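Local coordinates for Pre-mRNA-processing-splicing factor 8 (Cryptococcus neoformans var. grubii serotype A, PDB 6MX6), which carries, as the piece crystallised here, an intein that probably excises itself from the splicing factor and joins the flanking sequences by protein splicing, at residues 99-103 with 104-108; 110-113 with 114-117; 19-22 with 23-26. One frame throughout, in Å; residues are numbered along the deposited sequence.

From the N terminus, contact 3 (19-22 with 23-26) comes first: it turns the chain off strand 19-21 and sends it toward strand 30-32. Much later, contact 1 (99-103 with 104-108) converts the end of edge strand 96-102 into helix 103-108, and contact 2 (110-113 with 114-117) then unwinds helix 111-114 into strand 117-120. Each closes only a local turn, and the three follow in series without nesting or crossing. Contacts 1 and 2, with centres about 11 Å apart, meet where F106 packs on Y117, and both attach short helices to strands of the six-stranded sheet. Contact 3 lies beyond the chain's centre, its own centre about 25 Å from that of contact 1.

Contact 1: 99-103 with 104-108; sequences VDVTV and DDFVR
The F106 ring is approached obliquely by CG1 of V101, while the other methyl of this valine, CG2, lies 4.1 Å from F106 CB. A chi1 of 56° tucks V101 CG1 in between the backbone N and C, and CG2 thereby points across to the first turn of the helix, 3.8 Å from D105 CB. The other flat group is the guanidinium of R108: D104 O sits above its centre on one face, and NH2 makes a weak hydrogen bond, part of a salt bridge, to D105 OD1.

T102 is the N-cap of the helix. Its OG1 accepts the amide of D105 over 3.2 Å from N to OG1 in a fairly straight bond (163°). In a capping box the D105 carboxylate would reply directly to the T102 amide; here a water stands between them, accepting from T102 N at 2.8 Å and donating to D105 OD2. The carboxylate is thus held by the water on one oxygen and by R108 on the other. Behind the cap the regular helical bonds begin, F106 N to T102 O at 3.0 Å and V107 N to V103 O at 2.8 Å, and V103 CG1 touches V107 CG2 at 4.0 Å.

Strand 99-102 and helix 104-108 run nearly perpendicular (87°). The strand is at the sheet's edge, bonded to strand 70-76, while D104 OD2 bonds to H67. V103, F106 and V107 reach I145 of strand 139-147, and V103 and V107 also meet Y52.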
loop_
_atom_site.group_PDB
_atom_site.type_symbol
_atom_site.label_atom_id
_atom_site.label_comp_id
_atom_site.label_asym_id
_atom_site.label_seq_id
_atom_site.Cartn_x
_atom_site.Cartn_y
_atom_site.Cartn_z
ATOM N N VAL A 99 11.919 4.921 1.744
ATOM C CA VAL A 99 11.658 5.771 0.579
ATOM C C VAL A 99 10.198 5.627 0.168
ATOM O O VAL A 99 9.646 4.522 0.177
ATOM C CB VAL A 99 12.571 5.435 -0.626
ATOM C CG1 VAL A 99 12.377 6.455 -1.748
ATOM C CG2 VAL A 99 14.036 5.397 -0.231
ATOM N N ASP A 100 9.578 6.735 -0.224
ATOM C CA ASP A 100 8.246 6.715 -0.816
ATOM C C ASP A 100 8.382 6.959 -2.313
ATOM O O ASP A 100 9.111 7.863 -2.733
ATOM C CB ASP A 100 7.338 7.768 -0.177
ATOM C CG ASP A 100 7.111 7.520 1.304
ATOM O OD1 ASP A 100 7.298 6.368 1.765
ATOM O OD2 ASP A 100 6.752 8.480 2.016
ATOM N N VAL A 101 7.692 6.156 -3.119
ATOM C CA VAL A 101 7.774 6.305 -4.570
ATOM C C VAL A 101 6.416 5.999 -5.185
ATOM O O VAL A 101 5.753 5.035 -4.797
ATOM C CB VAL A 101 8.878 5.409 -5.171
ATOM C CG1 VAL A 101 8.652 3.961 -4.796
ATOM C CG2 VAL A 101 8.951 5.580 -6.680
ATOM N N THR A 102 5.984 6.833 -6.129
ATOM C CA THR A 102 4.709 6.554 -6.770
ATOM C C THR A 102 4.834 5.325 -7.661
ATOM O O THR A 102 5.921 4.980 -8.136
ATOM C CB THR A 102 4.227 7.746 -7.599
ATOM O OG1 THR A 102 5.082 7.924 -8.737
ATOM C CG2 THR A 102 4.191 9.021 -6.751
ATOM N N VAL A 103 3.697 4.657 -7.875
ATOM C CA VAL A 103 3.663 3.509 -8.774
ATOM C C VAL A 103 4.153 3.902 -10.165
ATOM O O VAL A 103 4.888 3.148 -10.806
ATOM C CB VAL A 103 2.246 2.895 -8.806
ATOM C CG1 VAL A 103 2.079 1.988 -10.003
ATOM C CG2 VAL A 103 1.945 2.132 -7.504
ATOM N N ASP A 104 3.784 5.095 -10.649
ATOM C CA ASP A 104 4.222 5.517 -11.985
ATOM C C ASP A 104 5.747 5.547 -12.089
ATOM O O ASP A 104 6.345 4.992 -13.033
ATOM C CB ASP A 104 3.653 6.900 -12.308
ATOM C CG ASP A 104 2.335 6.842 -13.048
ATOM O OD1 ASP A 104 2.031 5.794 -13.671
ATOM O OD2 ASP A 104 1.599 7.854 -13.004
ATOM N N ASP A 105 6.389 6.184 -11.105
ATOM C CA ASP A 105 7.837 6.337 -11.123
ATOM C C ASP A 105 8.532 5.000 -10.940
ATOM O O ASP A 105 9.563 4.739 -11.571
ATOM C CB ASP A 105 8.275 7.319 -10.037
ATOM C CG ASP A 105 7.922 8.766 -10.372
ATOM O OD1 ASP A 105 7.811 9.099 -11.570
ATOM O OD2 ASP A 105 7.777 9.576 -9.431
ATOM N N PHE A 106 7.983 4.138 -10.080
ATOM C CA PHE A 106 8.576 2.825 -9.861
ATOM C C PHE A 106 8.475 1.965 -11.112
ATOM O O PHE A 106 9.443 1.310 -11.510
ATOM C CB PHE A 106 7.892 2.139 -8.682
ATOM C CG PHE A 106 8.489 0.810 -8.341
ATOM C CD1 PHE A 106 9.628 0.733 -7.556
ATOM C CD2 PHE A 106 7.913 -0.361 -8.806
ATOM C CE1 PHE A 106 10.176 -0.490 -7.230
ATOM C CE2 PHE A 106 8.466 -1.585 -8.491
ATOM C CZ PHE A 106 9.599 -1.646 -7.703
ATOM N N VAL A 107 7.299 1.966 -11.745
ATOM C CA VAL A 107 7.079 1.209 -12.973
ATOM C C VAL A 107 8.095 1.608 -14.033
ATOM O O VAL A 107 8.599 0.760 -14.786
ATOM C CB VAL A 107 5.634 1.432 -13.465
ATOM C CG1 VAL A 107 5.526 1.231 -14.970
ATOM C CG2 VAL A 107 4.677 0.521 -12.733
ATOM N N ARG A 108 8.419 2.900 -14.107
ATOM C CA ARG A 108 9.327 3.315 -15.172
ATOM C C ARG A 108 10.803 3.067 -14.867
ATOM O O ARG A 108 11.629 3.194 -15.778
ATOM C CB ARG A 108 9.091 4.789 -15.499
ATOM C CG ARG A 108 7.750 5.005 -16.172
ATOM C CD ARG A 108 7.633 6.386 -16.761
ATOM N NE ARG A 108 7.478 7.391 -15.719
ATOM C CZ ARG A 108 6.315 7.936 -15.378
ATOM N NH1 ARG A 108 5.202 7.569 -16.002
ATOM N NH2 ARG A 108 6.269 8.850 -14.416
HETATM O O HOH W 1 7.657 8.988 -6.659
#

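Contact 2: 110-113 with 114-117; sequences PQQE and QQKY
E113 and K116 make the tightest side-chain link, a salt bridge in which K116 NZ lies 2.7 Å from E113 OE2, on the syn side of that oxygen and 28° out of the carboxylate plane. The two side chains reach it differently: the glutamate bends at its second torsion (chi2 -59°), folding the carboxylate back, whereas the lysine is extended to its tip and lays CD alongside OE1. The E113 carbonyl is equally occupied. K116 N bonds to E113 O at 3.0 Å, and the Y117 ring brings its edge to the same oxygen, with CD1 3.3 Å away and the oxygen near the plane of the ring.

The K116 N to E113 O bond lies at the C-terminal end of a short helix. P110 is its N-cap and takes Q114 N on its carbonyl oxygen at 2.9 Å; Q111 O takes Q115 N. A type I beta turn from Q114 to Y117 then releases the chain into strand 117-120, whose Y117 rests on M73 and K75 of the adjacent strand 70-76.

The side of Q111, Q112 and Q115 is looser and faces solvent. Q112 and Q115 run side by side in the same direction, with Q115 NE2 3.5 Å from Q112 CG and the amide planes turned 47° apart, a contact of van der Waals kind. Q115 CG is nearer the backbone, 3.1 Å from Q112 O. Q114 is the held exception among the glutamines: its extended side chain lays OE1 3.6 Å from Q111 CG, while its NE2 is anchored by F106 O in the preceding helix.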
loop_
_atom_site.group_PDB
_atom_site.type_symbol
_atom_site.label_atom_id
_atom_site.label_comp_id
_atom_site.label_asym_id
_atom_site.label_seq_id
_atom_site.Cartn_x
_atom_site.Cartn_y
_atom_site.Cartn_z
ATOM N N PRO A 110 14.321 1.099 -14.379
ATOM C CA PRO A 110 14.856 -0.144 -14.935
ATOM C C PRO A 110 14.851 -1.232 -13.875
ATOM O O PRO A 110 14.998 -0.960 -12.683
ATOM C CB PRO A 110 16.280 0.231 -15.363
ATOM C CG PRO A 110 16.619 1.440 -14.586
ATOM C CD PRO A 110 15.341 2.156 -14.274
ATOM N N GLN A 111 14.660 -2.477 -14.323
ATOM C CA GLN A 111 14.442 -3.571 -13.375
ATOM C C GLN A 111 15.612 -3.737 -12.413
ATOM O O GLN A 111 15.419 -4.144 -11.258
ATOM C CB GLN A 111 14.177 -4.870 -14.129
ATOM C CG GLN A 111 12.951 -4.820 -15.015
ATOM C CD GLN A 111 12.603 -6.168 -15.610
ATOM O OE1 GLN A 111 12.396 -7.152 -14.887
ATOM N NE2 GLN A 111 12.541 -6.226 -16.934
ATOM N N GLN A 112 16.828 -3.420 -12.861
ATOM C CA GLN A 112 17.961 -3.476 -11.951
ATOM C C GLN A 112 17.846 -2.439 -10.844
ATOM O O GLN A 112 18.339 -2.667 -9.735
ATOM C CB GLN A 112 19.265 -3.289 -12.719
ATOM C CG GLN A 112 20.384 -4.147 -12.180
ATOM C CD GLN A 112 21.545 -4.231 -13.137
ATOM O OE1 GLN A 112 22.019 -3.213 -13.641
ATOM N NE2 GLN A 112 22.001 -5.451 -13.411
ATOM N N GLU A 113 17.212 -1.298 -11.117
ATOM C CA GLU A 113 16.927 -0.362 -10.037
ATOM C C GLU A 113 15.746 -0.838 -9.202
ATOM O O GLU A 113 15.780 -0.744 -7.970
ATOM C CB GLU A 113 16.654 1.038 -10.593
ATOM C CG GLU A 113 17.900 1.827 -10.950
ATOM C CD GLU A 113 18.817 2.030 -9.761
ATOM O OE1 GLU A 113 18.321 2.426 -8.682
ATOM O OE2 GLU A 113 20.034 1.780 -9.905
ATOM N N GLN A 114 14.706 -1.373 -9.855
ATOM C CA GLN A 114 13.521 -1.816 -9.122
ATOM C C GLN A 114 13.877 -2.844 -8.057
ATOM O O GLN A 114 13.329 -2.806 -6.950
ATOM C CB GLN A 114 12.487 -2.411 -10.075
ATOM C CG GLN A 114 11.797 -1.425 -10.989
ATOM C CD GLN A 114 10.830 -2.122 -11.931
ATOM O OE1 GLN A 114 11.052 -3.262 -12.330
ATOM N NE2 GLN A 114 9.753 -1.442 -12.285
ATOM N N GLN A 115 14.790 -3.772 -8.372
ATOM C CA GLN A 115 15.094 -4.845 -7.427
ATOM C C GLN A 115 15.706 -4.341 -6.121
ATOM O O GLN A 115 15.758 -5.102 -5.148
ATOM C CB GLN A 115 16.027 -5.873 -8.076
ATOM C CG GLN A 115 17.415 -5.327 -8.345
ATOM C CD GLN A 115 18.259 -6.250 -9.195
ATOM O OE1 GLN A 115 17.757 -7.212 -9.778
ATOM N NE2 GLN A 115 19.555 -5.958 -9.271
ATOM N N LYS A 116 16.170 -3.091 -6.075
ATOM C CA LYS A 116 16.707 -2.514 -4.847
ATOM C C LYS A 116 15.623 -2.130 -3.854
ATOM O O LYS A 116 15.929 -1.913 -2.676
ATOM C CB LYS A 116 17.543 -1.270 -5.161
ATOM C CG LYS A 116 18.742 -1.523 -6.059
ATOM C CD LYS A 116 19.386 -0.206 -6.488
ATOM C CE LYS A 116 20.626 -0.439 -7.338
ATOM N NZ LYS A 116 21.297 0.842 -7.693
ATOM N N TYR A 117 14.376 -2.025 -4.300
ATOM C CA TYR A 117 13.276 -1.558 -3.468
ATOM C C TYR A 117 12.460 -2.742 -2.978
ATOM O O TYR A 117 12.198 -3.683 -3.732
ATOM C CB TYR A 117 12.358 -0.610 -4.239
ATOM C CG TYR A 117 12.995 0.683 -4.697
ATOM C CD1 TYR A 117 13.844 0.715 -5.796
ATOM C CD2 TYR A 117 12.716 1.879 -4.049
ATOM C CE1 TYR A 117 14.410 1.901 -6.222
ATOM C CE2 TYR A 117 13.273 3.062 -4.465
ATOM C CZ TYR A 117 14.117 3.071 -5.553
ATOM O OH TYR A 117 14.672 4.255 -5.969
#

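Contact 3: 19-22 with 23-26; sequences EVLV and EDVQ
E23 opens the turn by folding back beside L21, the two side chains pointing the same way with E23 OE2 3.7 Å from L21 CD1. A chi1 of 69° starts the E23 chain back over its own backbone, and a further bend at chi2 brings the carboxylate over the strand end. OE1 comes within 3.5 Å of V22 CG1, but its hydrogen-bond partner is the amide of G9.

D24 follows. Its N bonds to L21 O at 2.8 Å, and this spacing of three residues from acceptor to donor is the mark of a 3-10 turn. The carboxylate lies along L21, OD2 meeting CB, and also accepts a hydrogen bond from a water 2.6 Å from OD2; that water accepts from L21 N, so it bridges the turn to the strand. D24 CB also touches V20 CG2 at 3.8 Å, the two side chains running in opposite directions.

The turn thus ends the hairpin formed by strands 11-13 and 19-21 of the Hint-type intein domain and directs the chain toward strand 30-32. V20 and V22 are bonded through their backbones to L12 of strand 11-13 and to T10 just before it, respectively.

V25 N makes a longer bond to V22 O, 3.3 Å, and a second water joins the two carbonyls, lying 2.7 Å from V22 O and donating to V25 O as well. V25 CG2 reaches 4.1 Å from V20 CG2, the two valines crossing at about a right angle, and V25 rests on F157 and A41. The chain then leaves the turn at Q26, whose backbone N bonds to D29 OD2.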
loop_
_atom_site.group_PDB
_atom_site.type_symbol
_atom_site.label_atom_id
_atom_site.label_comp_id
_atom_site.label_asym_id
_atom_site.label_seq_id
_atom_site.Cartn_x
_atom_site.Cartn_y
_atom_site.Cartn_z
ATOM N N GLU A 19 -10.906 -6.081 10.893
ATOM C CA GLU A 19 -10.697 -5.765 9.485
ATOM C C GLU A 19 -11.801 -4.854 8.959
ATOM O O GLU A 19 -12.944 -4.910 9.409
ATOM C CB GLU A 19 -10.641 -7.041 8.642
ATOM C CG GLU A 19 -9.484 -7.947 8.982
ATOM C CD GLU A 19 -9.233 -9.019 7.929
ATOM O OE1 GLU A 19 -9.847 -8.958 6.839
ATOM O OE2 GLU A 19 -8.418 -9.929 8.198
ATOM N N VAL A 20 -11.447 -4.027 7.978
ATOM C CA VAL A 20 -12.407 -3.193 7.254
ATOM C C VAL A 20 -11.979 -3.145 5.793
ATOM O O VAL A 20 -10.788 -3.034 5.493
ATOM C CB VAL A 20 -12.515 -1.769 7.852
ATOM C CG1 VAL A 20 -11.159 -1.082 7.905
ATOM C CG2 VAL A 20 -13.503 -0.919 7.056
ATOM N N LEU A 21 -12.939 -3.265 4.881
ATOM C CA LEU A 21 -12.612 -3.121 3.469
ATOM C C LEU A 21 -12.379 -1.648 3.155
ATOM O O LEU A 21 -12.986 -0.763 3.762
ATOM C CB LEU A 21 -13.723 -3.689 2.587
ATOM C CG LEU A 21 -14.012 -5.190 2.733
ATOM C CD1 LEU A 21 -15.132 -5.611 1.783
ATOM C CD2 LEU A 21 -12.764 -6.028 2.500
ATOM N N VAL A 22 -11.469 -1.387 2.215
ATOM C CA VAL A 22 -11.043 -0.014 1.961
ATOM C C VAL A 22 -12.237 0.861 1.588
ATOM O O VAL A 22 -12.307 2.034 1.973
ATOM C CB VAL A 22 -9.945 0.026 0.875
ATOM C CG1 VAL A 22 -10.451 -0.554 -0.451
ATOM C CG2 VAL A 22 -9.457 1.450 0.672
ATOM N N GLU A 23 -13.199 0.306 0.853
ATOM C CA GLU A 23 -14.354 1.088 0.427
ATOM C C GLU A 23 -15.368 1.305 1.544
ATOM O O GLU A 23 -16.290 2.110 1.366
ATOM C CB GLU A 23 -15.040 0.425 -0.769
ATOM C CG GLU A 23 -15.742 -0.890 -0.461
ATOM C CD GLU A 23 -14.853 -2.095 -0.745
ATOM O OE1 GLU A 23 -13.617 -1.936 -0.699
ATOM O OE2 GLU A 23 -15.392 -3.189 -1.020
ATOM N N ASP A 24 -15.224 0.620 2.675
ATOM C CA ASP A 24 -16.082 0.842 3.835
ATOM C C ASP A 24 -15.486 1.837 4.820
ATOM O O ASP A 24 -16.130 2.158 5.823
ATOM C CB ASP A 24 -16.365 -0.487 4.548
ATOM C CG ASP A 24 -17.110 -1.475 3.665
ATOM O OD1 ASP A 24 -17.822 -1.027 2.741
ATOM O OD2 ASP A 24 -16.981 -2.701 3.889
ATOM N N VAL A 25 -14.275 2.328 4.558
ATOM C CA VAL A 25 -13.659 3.340 5.409
ATOM C C VAL A 25 -14.393 4.658 5.224
ATOM O O VAL A 25 -14.560 5.135 4.096
ATOM C CB VAL A 25 -12.172 3.491 5.065
ATOM C CG1 VAL A 25 -11.565 4.675 5.810
ATOM C CG2 VAL A 25 -11.419 2.193 5.382
ATOM N N GLN A 26 -14.832 5.257 6.326
ATOM C CA GLN A 26 -15.576 6.507 6.270
ATOM C C GLN A 26 -14.829 7.603 7.017
ATOM O O GLN A 26 -13.879 7.342 7.755
ATOM C CB GLN A 26 -16.992 6.332 6.833
ATOM C CG GLN A 26 -18.051 6.223 5.747
ATOM C CD GLN A 26 -17.866 7.254 4.633
ATOM O OE1 GLN A 26 -17.669 8.451 4.891
ATOM N NE2 GLN A 26 -17.921 6.790 3.385
HETATM O O HOH W 2 -15.675 -3.508 5.939
HETATM O O HOH W 3 -13.485 4.425 1.677
#